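Local coordinates for 11S globulin isoform 1 (Cocos nucifera, PDB 5WPW), which serves as a hexameric seed storage protein, a nutrient reservoir in coconut and a potential food allergen, at the interface of chains A and B. Residues are numbered along the deposited sequence; one frame, centred on the assembly and turned at random. Chains: chain A/B, 11S globulin isoform 1.

The interface of chains A and B. Residues chain A 305, 345-346; chain B 57-58, 120-121, 146-148.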
ATOM      1  N   ILE A 305     -14.814  -7.931  17.125  1.00 20.25           N
ATOM      2  CA  ILE A 305     -14.881  -8.522  15.796  1.00 20.71           C
ATOM      3  C   ILE A 305     -13.558  -9.156  15.419  1.00 22.67           C
ATOM      4  O   ILE A 305     -13.510 -10.309  14.968  1.00 20.22           O
ATOM      5  CB  ILE A 305     -15.290  -7.463  14.760  1.00 21.46           C
ATOM      6  CG1 ILE A 305     -16.776  -7.123  14.907  1.00 22.77           C
ATOM      7  CG2 ILE A 305     -14.992  -7.951  13.359  1.00 19.30           C
ATOM      8  CD1 ILE A 305     -17.166  -5.911  14.128  1.00 23.09           C
ATOM      9  N   GLN A 345     -11.915 -12.928  21.335  1.00 26.66           N
ATOM     10  CA  GLN A 345     -12.530 -12.453  20.110  1.00 20.43           C
ATOM     11  C   GLN A 345     -13.868 -13.153  19.909  1.00 24.01           C
ATOM     12  O   GLN A 345     -14.011 -14.347  20.210  1.00 24.45           O
ATOM     13  CB  GLN A 345     -11.594 -12.744  18.919  1.00 24.99           C
ATOM     14  CG  GLN A 345     -12.204 -12.434  17.555  1.00 26.47           C
ATOM     15  CD  GLN A 345     -11.359 -12.969  16.390  1.00 32.66           C
ATOM     16  OE1 GLN A 345     -11.462 -12.489  15.245  1.00 33.22           O
ATOM     17  NE2 GLN A 345     -10.539 -13.954  16.672  1.00 26.31           N
ATOM     18  N   ASN A 346     -14.857 -12.383  19.456  1.00 21.50           N
ATOM     19  CA  ASN A 346     -16.173 -12.900  19.079  1.00 22.55           C
ATOM     20  C   ASN A 346     -17.055 -13.164  20.303  1.00 26.88           C
ATOM     21  O   ASN A 346     -18.276 -13.228  20.155  1.00 24.11           O
ATOM     22  CB  ASN A 346     -16.081 -14.196  18.256  1.00 27.36           C
ATOM     23  CG  ASN A 346     -15.856 -13.973  16.771  1.00 36.42           C
ATOM     24  OD1 ASN A 346     -14.786 -14.283  16.242  1.00 36.96           O
ATOM     25  ND2 ASN A 346     -16.894 -13.522  16.073  1.00 38.18           N
TER
ATOM     26  N   SER B  57     -19.415 -16.005  12.577  1.00 23.93           N
ATOM     27  CA  SER B  57     -18.386 -17.027  12.697  1.00 26.45           C
ATOM     28  C   SER B  57     -17.025 -16.379  12.947  1.00 27.44           C
ATOM     29  O   SER B  57     -16.798 -15.227  12.583  1.00 26.37           O
ATOM     30  CB  SER B  57     -18.309 -17.901  11.436  1.00 31.76           C
ATOM     31  OG  SER B  57     -19.460 -18.750  11.310  1.00 39.60           O
ATOM     32  N   ASN B  58     -16.138 -17.124  13.604  1.00 27.41           N
ATOM     33  CA  ASN B  58     -14.770 -16.674  13.871  1.00 29.39           C
ATOM     34  C   ASN B  58     -13.889 -16.694  12.630  1.00 27.63           C
ATOM     35  O   ASN B  58     -12.774 -16.162  12.685  1.00 30.69           O
ATOM     36  CB  ASN B  58     -14.116 -17.550  14.947  1.00 24.24           C
ATOM     37  CG  ASN B  58     -13.870 -19.012  14.472  1.00 33.87           C
ATOM     38  OD1 ASN B  58     -14.700 -19.606  13.765  1.00 25.32           O
ATOM     39  ND2 ASN B  58     -12.733 -19.589  14.869  1.00 28.57           N
ATOM     40  N   ASN B 120     -15.297 -12.674   8.876  1.00 25.15           N
ATOM     41  CA  ASN B 120     -15.526 -13.145  10.236  1.00 27.69           C
ATOM     42  C   ASN B 120     -16.119 -12.026  11.087  1.00 28.59           C
ATOM     43  O   ASN B 120     -15.885 -10.840  10.843  1.00 26.48           O
ATOM     44  CB  ASN B 120     -14.228 -13.603  10.857  1.00 30.87           C
ATOM     45  CG  ASN B 120     -13.206 -12.527  10.808  1.00 31.49           C
ATOM     46  OD1 ASN B 120     -12.872 -12.046   9.724  1.00 35.46           O
ATOM     47  ND2 ASN B 120     -12.748 -12.080  11.972  1.00 35.04           N
ATOM     48  N   GLY B 121     -16.904 -12.412  12.087  1.00 26.66           N
ATOM     49  CA  GLY B 121     -17.408 -11.460  13.047  1.00 26.47           C
ATOM     50  C   GLY B 121     -18.566 -10.596  12.599  1.00 26.17           C
ATOM     51  O   GLY B 121     -19.001  -9.742  13.382  1.00 24.74           O
ATOM     52  N   ALA B 146      -7.343 -13.804  10.340  1.00 22.20           N
ATOM     53  CA  ALA B 146      -8.488 -13.101  10.936  1.00 24.75           C
ATOM     54  C   ALA B 146      -9.006 -13.826  12.179  1.00 24.85           C
ATOM     55  O   ALA B 146      -9.497 -13.184  13.126  1.00 31.71           O
ATOM     56  CB  ALA B 146      -9.596 -12.941   9.896  1.00 25.94           C
ATOM     57  N   ASN B 147      -8.889 -15.142  12.209  1.00 23.55           N
ATOM     58  CA  ASN B 147      -9.402 -15.966  13.299  1.00 23.40           C
ATOM     59  C   ASN B 147      -8.331 -16.087  14.370  1.00 25.76           C
ATOM     60  O   ASN B 147      -7.346 -16.801  14.186  1.00 26.45           O
ATOM     61  CB  ASN B 147      -9.782 -17.344  12.776  1.00 23.32           C
ATOM     62  CG  ASN B 147     -10.013 -18.348  13.910  1.00 26.31           C
ATOM     63  OD1 ASN B 147     -10.532 -17.989  14.968  1.00 24.53           O
ATOM     64  ND2 ASN B 147      -9.649 -19.601  13.688  1.00 29.78           N
ATOM     65  N   GLN B 148      -8.501 -15.394  15.486  1.00 23.62           N
ATOM     66  CA  GLN B 148      -7.543 -15.485  16.576  1.00 26.09           C
ATOM     67  C   GLN B 148      -7.977 -16.471  17.659  1.00 30.86           C
ATOM     68  O   GLN B 148      -7.314 -16.554  18.693  1.00 28.68           O
ATOM     69  CB  GLN B 148      -7.294 -14.100  17.181  1.00 25.95           C
ATOM     70  CG  GLN B 148      -6.948 -13.009  16.155  1.00 29.50           C
ATOM     71  CD  GLN B 148      -6.413 -11.735  16.810  1.00 26.47           C
ATOM     72  OE1 GLN B 148      -5.969 -11.763  17.949  1.00 29.51           O
ATOM     73  NE2 GLN B 148      -6.452 -10.623  16.081  1.00 26.81           N
TER
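A:Asn346 and B:Gly121, which meet across the contact, both have a positive phi (79° and 77°), and both lie in loops that face each other across the boundary. The patch illustrates how a subunit boundary can be built largely from amide side chains set against backbone. A:Gln345 buries the most surface of the residues in the patch (42 Å²): with CG anti to its backbone N (chi1 173°) and an extended chain beyond, its terminal amide lies against the B:Ala146 to B:Gln148 segment. As modelled, OE1 of A:Gln345 sits 3.0 Å from the carbonyl O of B:Ala146, acceptor facing acceptor, while its NE2 is 2.8 Å from the backbone N of B:Gln148, donor facing donor. Both mismatches would vanish if the amide were turned over, the nitrogen then donating to B:Ala146 and the oxygen accepting from B:Gln148; the modelled orientation is therefore doubtful, and a two-pronged grip on the backbone is likely. The amide of B:Asn120 stands nearly perpendicular to that of A:Gln345, its ND2 3.6 Å from the carbonyl O of A:Ile305, a contact rather than a firm bond. A:Asn346 reaches across with its amide, OD1 lying 3.4 Å from CA of B:Asn58 and ND2 3.7 Å from CA of B:Gly121. Behind this surface, ND2 of B:Asn58 hydrogen-bonds to OD1 of B:Asn147 at 2.7 Å, the donor well above the carbonyl plane and not on a lone pair, linking two loops of chain B. At the flank, CG1 of A:Ile305 makes a van der Waals contact with the carbonyl O of B:Gly121 at 3.8 Å. The patch joins the C-terminal cupin domain of one subunit to the N-terminal cupin domain of the next, a head-to-tail contact that contributes to the storage hexamer.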